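PDB 2NXF: putative dimetal phosphatase from Danio rerio, which probably hydrolyses the diphosphate bond of ADP-ribose, CDP-choline and related CDP-alcohols as a dinuclear metallophosphoesterase. Local coordinates for residues D42-W47 and D84-D89; D89-W94 and Y134-A139. All coordinates share one frame; numbering follows the deposited sequence.

Contact 1: residues D42-W47 and D84-D89. With EOH (ethanol), chain G.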
ATOM      1  N   ASP A  42       8.382  17.977   2.386  1.00 23.62           N
ATOM      2  CA  ASP A  42       8.113  18.752   1.171  1.00 23.84           C
ATOM      3  C   ASP A  42       6.772  18.376   0.517  1.00 24.04           C
ATOM      4  O   ASP A  42       6.030  19.268   0.056  1.00 24.05           O
ATOM      5  CB  ASP A  42       9.236  18.630   0.153  1.00 24.84           C
ATOM      6  CG  ASP A  42       8.947  19.443  -1.095  1.00 26.03           C
ATOM      7  OD1 ASP A  42       9.131  20.686  -1.061  1.00 26.98           O
ATOM      8  OD2 ASP A  42       8.460  18.838  -2.073  1.00 31.10           O
ATOM      9  N   ALA A  43       6.463  17.074   0.492  1.00 23.41           N
ATOM     10  CA  ALA A  43       5.163  16.617  -0.034  1.00 23.91           C
ATOM     11  C   ALA A  43       4.027  17.287   0.758  1.00 23.98           C
ATOM     12  O   ALA A  43       3.067  17.824   0.183  1.00 23.51           O
ATOM     13  CB  ALA A  43       5.049  15.106   0.048  1.00 24.50           C
ATOM     14  N   VAL A  44       4.172  17.270   2.083  1.00 24.07           N
ATOM     15  CA  VAL A  44       3.181  17.876   2.987  1.00 24.31           C
ATOM     16  C   VAL A  44       3.011  19.362   2.720  1.00 23.99           C
ATOM     17  O   VAL A  44       1.877  19.863   2.621  1.00 24.34           O
ATOM     18  CB  VAL A  44       3.520  17.583   4.478  1.00 24.62           C
ATOM     19  CG1 VAL A  44       2.708  18.499   5.442  1.00 23.84           C
ATOM     20  CG2 VAL A  44       3.276  16.142   4.774  1.00 25.61           C
ATOM     21  N   LEU A  45       4.128  20.076   2.562  1.00 23.59           N
ATOM     22  CA  LEU A  45       4.078  21.487   2.171  1.00 24.35           C
ATOM     23  C   LEU A  45       3.258  21.695   0.890  1.00 24.03           C
ATOM     24  O   LEU A  45       2.396  22.583   0.832  1.00 23.44           O
ATOM     25  CB  LEU A  45       5.504  22.017   1.997  1.00 24.39           C
ATOM     26  CG  LEU A  45       5.713  23.484   1.677  1.00 26.74           C
ATOM     27  CD1 LEU A  45       4.934  24.363   2.639  1.00 29.64           C
ATOM     28  CD2 LEU A  45       7.214  23.804   1.762  1.00 26.06           C
ATOM     29  N   GLN A  46       3.511  20.862  -0.122  1.00 24.00           N
ATOM     30  CA  GLN A  46       2.794  20.956  -1.398  1.00 24.58           C
ATOM     31  C   GLN A  46       1.298  20.632  -1.249  1.00 23.97           C
ATOM     32  O   GLN A  46       0.457  21.370  -1.769  1.00 23.84           O
ATOM     33  CB  GLN A  46       3.467  20.106  -2.487  1.00 24.58           C
ATOM     34  CG  GLN A  46       4.903  20.569  -2.789  1.00 25.91           C
ATOM     35  CD  GLN A  46       5.448  20.058  -4.128  1.00 27.99           C
ATOM     36  OE1 GLN A  46       4.751  20.080  -5.158  1.00 29.97           O
ATOM     37  NE2 GLN A  46       6.712  19.617  -4.122  1.00 29.84           N
ATOM     38  N   TRP A  47       0.975  19.588  -0.490  1.00 23.13           N
ATOM     39  CA  TRP A  47      -0.427  19.195  -0.264  1.00 23.17           C
ATOM     40  C   TRP A  47      -1.190  20.273   0.491  1.00 24.03           C
ATOM     41  O   TRP A  47      -2.382  20.474   0.257  1.00 24.36           O
ATOM     42  CB  TRP A  47      -0.503  17.892   0.518  1.00 23.32           C
ATOM     43  CG  TRP A  47      -0.053  16.688  -0.258  1.00 22.46           C
ATOM     44  CD1 TRP A  47      -0.163  16.479  -1.606  1.00 22.80           C
ATOM     45  CD2 TRP A  47       0.555  15.509   0.289  1.00 22.56           C
ATOM     46  NE1 TRP A  47       0.353  15.232  -1.932  1.00 22.80           N
ATOM     47  CE2 TRP A  47       0.794  14.624  -0.781  1.00 22.22           C
ATOM     48  CE3 TRP A  47       0.942  15.126   1.588  1.00 22.74           C
ATOM     49  CZ2 TRP A  47       1.385  13.362  -0.591  1.00 23.46           C
ATOM     50  CZ3 TRP A  47       1.531  13.854   1.774  1.00 23.50           C
ATOM     51  CH2 TRP A  47       1.747  13.005   0.688  1.00 23.16           C
ATOM     52  N   ASP A  84       1.176  15.262  10.511  1.00 28.58           N
ATOM     53  CA  ASP A  84       0.207  16.069  11.272  1.00 28.99           C
ATOM     54  C   ASP A  84       0.167  17.529  10.821  1.00 29.26           C
ATOM     55  O   ASP A  84      -0.865  18.196  10.953  1.00 29.58           O
ATOM     56  CB  ASP A  84       0.508  16.000  12.769  1.00 29.49           C
ATOM     57  CG  ASP A  84       0.089  14.689  13.392  1.00 29.61           C
ATOM     58  OD1 ASP A  84      -0.689  13.929  12.779  1.00 33.37           O
ATOM     59  OD2 ASP A  84       0.553  14.406  14.515  1.00 32.91           O
ATOM     60  N   ALA A  85       1.293  18.018  10.306  1.00 29.01           N
ATOM     61  CA  ALA A  85       1.409  19.387   9.802  1.00 29.92           C
ATOM     62  C   ALA A  85       0.477  19.661   8.618  1.00 30.39           C
ATOM     63  O   ALA A  85       0.206  20.822   8.310  1.00 30.41           O
ATOM     64  CB  ALA A  85       2.859  19.685   9.423  1.00 29.75           C
ATOM     65  N   CYS A  86      -0.010  18.602   7.959  1.00 30.89           N
ATOM     66  CA  CYS A  86      -0.904  18.757   6.806  0.50 31.09           C
ATOM     67  C   CYS A  86      -2.322  19.169   7.209  1.00 31.34           C
ATOM     68  O   CYS A  86      -3.079  19.694   6.385  1.00 31.48           O
ATOM     69  CB  CYS A  86      -0.952  17.477   5.971  0.50 31.14           C
ATOM     70  SG  CYS A  86      -1.290  17.763   4.211  0.50 30.96           S
ATOM     71  N   SER A  87      -2.682  18.910   8.471  1.00 30.79           N
ATOM     72  CA  SER A  87      -3.990  19.306   9.030  1.00 30.44           C
ATOM     73  C   SER A  87      -5.233  18.683   8.373  1.00 29.50           C
ATOM     74  O   SER A  87      -6.320  19.257   8.441  1.00 30.08           O
ATOM     75  CB  SER A  87      -4.128  20.839   9.064  1.00 30.99           C
ATOM     76  OG  SER A  87      -3.023  21.444   9.715  1.00 33.11           O
ATOM     77  N   VAL A  88      -5.074  17.522   7.729  1.00 28.84           N
ATOM     78  CA  VAL A  88      -6.232  16.776   7.222  1.00 27.83           C
ATOM     79  C   VAL A  88      -6.084  15.299   7.558  1.00 26.33           C
ATOM     80  O   VAL A  88      -5.012  14.861   7.971  1.00 25.92           O
ATOM     81  CB  VAL A  88      -6.461  16.930   5.682  1.00 28.48           C
ATOM     82  CG1 VAL A  88      -6.914  18.355   5.321  1.00 29.87           C
ATOM     83  CG2 VAL A  88      -5.243  16.491   4.893  1.00 29.69           C
ATOM     84  N   ASP A  89      -7.160  14.544   7.371  1.00 25.44           N
ATOM     85  CA  ASP A  89      -7.151  13.108   7.627  1.00 25.44           C
ATOM     86  C   ASP A  89      -6.086  12.435   6.783  1.00 25.07           C
ATOM     87  O   ASP A  89      -5.991  12.697   5.580  1.00 24.43           O
ATOM     88  CB  ASP A  89      -8.498  12.474   7.253  1.00 26.01           C
ATOM     89  CG  ASP A  89      -9.615  12.804   8.228  1.00 29.70           C
ATOM     90  OD1 ASP A  89      -9.354  13.344   9.332  1.00 30.64           O
ATOM     91  OD2 ASP A  89     -10.784  12.515   7.873  1.00 31.54           O
TER
HETATM   92  C1  EOH G 502      -4.665  20.622   3.667  1.00 38.55           C
HETATM   93  C2  EOH G 502      -6.080  21.106   3.343  1.00 37.15           C
HETATM   94  O   EOH G 502      -4.066  21.408   4.687  1.00 39.11           O
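Val44 and Cys86 meet where helix 35-49 packs against the turn that leaves helix 72-84, a plain apolar helix-to-turn contact on one flank of the calcineurin-like phosphoesterase fold. The touching is done by a single branch of the valine: CG1 of Val44 lies 3.8 Å from CB of Cys86 and 3.7 Å from N of Cys86. That branch stands anti to the backbone N of Val44 (chi1 166°), which carries it across to the turn, and CB of Ala85 adds a looser touch, 4.2 Å from the same CG1. One helical turn on, CB of Trp47 rests 3.8 Å from SG of Cys86 in the conformer described, one of two, and there the sulfur sits at the edge of the indole, near the ring plane, not over a face.

Further out, the indole is held from the sheet side. Its NE1 donates to the carbonyl of Ala297 and its ring meets that of Phe296, both in strand 295-301. The cysteine is presented by a type I turn from Asp84 to Ser87, closed by a backbone bond of 3.2 Å from Ser87 N to Asp84 O, and Ser87 follows with positive phi. Beside the turn an ethanol, probably from the crystallisation liquor, gives its hydroxyl to Cys86 O at 2.6 Å and lays its carbons against CG1 of Val88.

No hydrogen bond links 42-47 to 84-89. What joins them is apolar contact of Val44 CG1 with CB of Ala85 and of Cys86, the sulfur adding to it in one of its conformers; the contact itself has no directional bond, and the indole's orientation is fixed by NE1 to Ala297.

Contact 2: residues D89-W94 and Y134-A139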
ATOM      1  N   ASP A  89      -7.160  14.544   7.371  1.00 25.44           N
ATOM      2  CA  ASP A  89      -7.151  13.108   7.627  1.00 25.44           C
ATOM      3  C   ASP A  89      -6.086  12.435   6.783  1.00 25.07           C
ATOM      4  O   ASP A  89      -5.991  12.697   5.580  1.00 24.43           O
ATOM      5  CB  ASP A  89      -8.498  12.474   7.253  1.00 26.01           C
ATOM      6  CG  ASP A  89      -9.615  12.804   8.228  1.00 29.70           C
ATOM      7  OD1 ASP A  89      -9.354  13.344   9.332  1.00 30.64           O
ATOM      8  OD2 ASP A  89     -10.784  12.515   7.873  1.00 31.54           O
ATOM      9  N   VAL A  90      -5.309  11.551   7.411  1.00 24.04           N
ATOM     10  CA  VAL A  90      -4.364  10.707   6.687  1.00 24.23           C
ATOM     11  C   VAL A  90      -4.800   9.255   6.863  1.00 24.37           C
ATOM     12  O   VAL A  90      -5.119   8.810   7.977  1.00 25.20           O
ATOM     13  CB  VAL A  90      -2.908  10.892   7.199  1.00 24.74           C
ATOM     14  CG1 VAL A  90      -1.947  10.013   6.411  1.00 25.73           C
ATOM     15  CG2 VAL A  90      -2.494  12.377   7.084  1.00 24.61           C
ATOM     16  N   HIS A  91      -4.841   8.531   5.755  1.00 23.91           N
ATOM     17  CA  HIS A  91      -5.237   7.120   5.775  1.00 23.84           C
ATOM     18  C   HIS A  91      -3.987   6.284   5.591  1.00 23.48           C
ATOM     19  O   HIS A  91      -3.196   6.528   4.671  1.00 24.84           O
ATOM     20  CB  HIS A  91      -6.275   6.843   4.695  1.00 24.76           C
ATOM     21  CG  HIS A  91      -7.560   7.558   4.945  1.00 23.92           C
ATOM     22  ND1 HIS A  91      -8.535   7.055   5.784  1.00 24.56           N
ATOM     23  CD2 HIS A  91      -7.985   8.786   4.559  1.00 25.14           C
ATOM     24  CE1 HIS A  91      -9.526   7.926   5.867  1.00 26.09           C
ATOM     25  NE2 HIS A  91      -9.220   8.979   5.129  1.00 24.66           N
ATOM     26  N   HIS A  92      -3.799   5.337   6.504  1.00 22.59           N
ATOM     27  CA  HIS A  92      -2.562   4.569   6.581  1.00 23.65           C
ATOM     28  C   HIS A  92      -2.819   3.127   6.175  1.00 24.64           C
ATOM     29  O   HIS A  92      -3.643   2.444   6.798  1.00 25.51           O
ATOM     30  CB  HIS A  92      -2.017   4.572   8.018  1.00 23.78           C
ATOM     31  CG  HIS A  92      -1.792   5.944   8.571  1.00 24.76           C
ATOM     32  ND1 HIS A  92      -0.734   6.740   8.193  1.00 26.07           N
ATOM     33  CD2 HIS A  92      -2.496   6.656   9.481  1.00 25.38           C
ATOM     34  CE1 HIS A  92      -0.801   7.891   8.845  1.00 25.92           C
ATOM     35  NE2 HIS A  92      -1.866   7.870   9.624  1.00 26.47           N
ATOM     36  N   VAL A  93      -2.100   2.689   5.144  1.00 24.89           N
ATOM     37  CA  VAL A  93      -2.071   1.294   4.718  1.00 25.64           C
ATOM     38  C   VAL A  93      -0.933   0.611   5.468  1.00 25.77           C
ATOM     39  O   VAL A  93       0.141   1.193   5.599  1.00 26.92           O
ATOM     40  CB  VAL A  93      -1.851   1.235   3.169  1.00 25.71           C
ATOM     41  CG1 VAL A  93      -1.665  -0.209   2.696  1.00 28.75           C
ATOM     42  CG2 VAL A  93      -3.012   1.877   2.450  1.00 27.44           C
ATOM     43  N   TRP A  94      -1.163  -0.604   5.969  1.00 25.99           N
ATOM     44  CA  TRP A  94      -0.083  -1.346   6.652  1.00 25.56           C
ATOM     45  C   TRP A  94       0.663  -2.257   5.674  1.00 25.93           C
ATOM     46  O   TRP A  94       0.052  -3.082   4.972  1.00 27.05           O
ATOM     47  CB  TRP A  94      -0.576  -2.156   7.857  1.00 25.76           C
ATOM     48  CG  TRP A  94      -1.254  -1.340   8.908  1.00 24.39           C
ATOM     49  CD1 TRP A  94      -1.269   0.028   9.024  1.00 24.52           C
ATOM     50  CD2 TRP A  94      -1.990  -1.848  10.020  1.00 24.53           C
ATOM     51  NE1 TRP A  94      -2.004   0.395  10.129  1.00 23.30           N
ATOM     52  CE2 TRP A  94      -2.472  -0.729  10.752  1.00 23.47           C
ATOM     53  CE3 TRP A  94      -2.320  -3.137  10.453  1.00 24.84           C
ATOM     54  CZ2 TRP A  94      -3.261  -0.867  11.907  1.00 24.16           C
ATOM     55  CZ3 TRP A  94      -3.109  -3.278  11.604  1.00 25.26           C
ATOM     56  CH2 TRP A  94      -3.567  -2.143  12.316  1.00 24.25           C
ATOM     57  N   TYR A 134     -10.858  -1.408   5.526  1.00 23.79           N
ATOM     58  CA  TYR A 134     -12.048  -0.579   5.723  1.00 23.72           C
ATOM     59  C   TYR A 134     -12.392   0.169   4.468  1.00 23.99           C
ATOM     60  O   TYR A 134     -11.579   0.243   3.558  1.00 23.72           O
ATOM     61  CB  TYR A 134     -11.881   0.377   6.900  1.00 23.39           C
ATOM     62  CG  TYR A 134     -10.814   1.467   6.775  1.00 22.63           C
ATOM     63  CD1 TYR A 134     -11.176   2.775   6.418  1.00 22.78           C
ATOM     64  CD2 TYR A 134      -9.463   1.205   7.068  1.00 24.38           C
ATOM     65  CE1 TYR A 134     -10.239   3.802   6.350  1.00 24.90           C
ATOM     66  CE2 TYR A 134      -8.507   2.248   6.992  1.00 25.21           C
ATOM     67  CZ  TYR A 134      -8.908   3.530   6.632  1.00 24.59           C
ATOM     68  OH  TYR A 134      -7.990   4.573   6.572  1.00 24.05           O
ATOM     69  N   GLU A 135     -13.621   0.678   4.421  1.00 23.90           N
ATOM     70  CA  GLU A 135     -14.081   1.411   3.253  1.00 24.21           C
ATOM     71  C   GLU A 135     -14.948   2.567   3.711  1.00 24.27           C
ATOM     72  O   GLU A 135     -15.607   2.481   4.750  1.00 22.94           O
ATOM     73  CB  GLU A 135     -14.839   0.481   2.284  1.00 24.78           C
ATOM     74  CG  GLU A 135     -15.980  -0.337   2.915  1.00 25.60           C
ATOM     75  CD  GLU A 135     -17.354   0.287   2.780  1.00 27.67           C
ATOM     76  OE1 GLU A 135     -18.333  -0.342   3.282  1.00 29.03           O
ATOM     77  OE2 GLU A 135     -17.470   1.406   2.204  1.00 29.55           O
ATOM     78  N   PHE A 136     -14.921   3.645   2.929  1.00 23.76           N
ATOM     79  CA  PHE A 136     -15.722   4.826   3.224  1.00 24.67           C
ATOM     80  C   PHE A 136     -15.922   5.623   1.958  1.00 24.07           C
ATOM     81  O   PHE A 136     -15.172   5.442   0.970  1.00 24.38           O
ATOM     82  CB  PHE A 136     -15.005   5.676   4.290  1.00 25.16           C
ATOM     83  CG  PHE A 136     -13.678   6.237   3.839  1.00 26.19           C
ATOM     84  CD1 PHE A 136     -13.568   7.568   3.433  1.00 29.40           C
ATOM     85  CD2 PHE A 136     -12.527   5.445   3.857  1.00 28.67           C
ATOM     86  CE1 PHE A 136     -12.330   8.076   3.028  1.00 29.61           C
ATOM     87  CE2 PHE A 136     -11.295   5.955   3.455  1.00 29.39           C
ATOM     88  CZ  PHE A 136     -11.210   7.269   3.034  1.00 30.92           C
ATOM     89  N   SER A 137     -16.907   6.526   1.987  1.00 23.91           N
ATOM     90  CA  SER A 137     -17.101   7.415   0.866  1.00 23.94           C
ATOM     91  C   SER A 137     -16.630   8.824   1.232  1.00 24.83           C
ATOM     92  O   SER A 137     -17.244   9.465   2.068  1.00 25.95           O
ATOM     93  CB  SER A 137     -18.570   7.429   0.446  1.00 23.85           C
ATOM     94  OG  SER A 137     -18.759   8.376  -0.588  1.00 23.31           O
ATOM     95  N   PRO A 138     -15.554   9.306   0.585  1.00 26.05           N
ATOM     96  CA  PRO A 138     -15.007  10.641   0.844  1.00 26.49           C
ATOM     97  C   PRO A 138     -15.788  11.769   0.161  1.00 26.70           C
ATOM     98  O   PRO A 138     -15.657  12.941   0.548  1.00 27.42           O
ATOM     99  CB  PRO A 138     -13.604  10.549   0.238  1.00 26.54           C
ATOM    100  CG  PRO A 138     -13.763   9.595  -0.918  1.00 27.04           C
ATOM    101  CD  PRO A 138     -14.774   8.576  -0.436  1.00 25.90           C
ATOM    102  N   ALA A 139     -16.599  11.420  -0.841  1.00 26.44           N
ATOM    103  CA  ALA A 139     -17.266  12.396  -1.706  1.00 26.14           C
ATOM    104  C   ALA A 139     -18.365  11.674  -2.474  1.00 25.61           C
ATOM    105  O   ALA A 139     -18.252  10.462  -2.701  1.00 24.60           O
ATOM    106  CB  ALA A 139     -16.258  13.002  -2.684  1.00 25.87           C
TER
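Tyr134 reaches from strand 134-137 to His91 in strand 89-92, so that an aromatic cluster of His91, Tyr134 and Phe136 bridges the two mixed sheets of this calcineurin-like phosphoesterase fold. The strands belong to different sheets: their axes stay 10.8 Å apart and run roughly antiparallel, at 148°, and between these two segments the bridging is by side chains. The OH of Tyr134 comes in at the edge of the imidazole, in its plane, with the phenol ring itself tilted from it, and lies 2.7 Å from ND1 of His91 in a fairly straight hydrogen bond. Either group could be the donor. The two rings therefore meet rim to rim, neither over the face of the other. Ser114 OG also bonds this hydroxyl, and it bonds the backbone N of His92 as well, so one serine ties the phenol to the strand it approaches.

Two residues along, Phe136 points the same way as Tyr134, toward 89-94, and takes a different surface of the same histidine. Its CG sits between the backbone N and the carbonyl carbon (chi1 64°), a setting shared with Tyr134 that sends both rings out to His91. The phenyl makes an offset stack with the imidazole, the centroids 4.5 Å apart and the planes at 19°, and its other neighbours include Phe144 of strand 142-146. A leucine in place of His91 would probably leave the Tyr134 hydroxyl without its bond across the gap and take away the flat surface on which Phe136 stacks. The overlap is concentrated at one corner of the phenyl: CZ of Phe136 lies 3.4 Å from NE2 of His91, over one face of the imidazole but toward its rim.

Overall arrangement
From the N terminus the chain passes strand 6-11 and two short strands before helix 35-49, then strand 54-57 and helix 72-84 before contact 1 closes a loop of 36 residues between its segments. The segments share Asp89, where the first range ends and the second begins: strand 89-92 leads away through helices 96-101 and 104-108 until 134-139 completes contact 2, 39 residues later. The two loops neither nest nor cross but follow in series, with their centres about 16 Å apart. Contact 1 sets a helix packed on the six-stranded sheet against the approach to one of its two edge strands, 89-92; contact 2 joins that strand to the seven-stranded sheet.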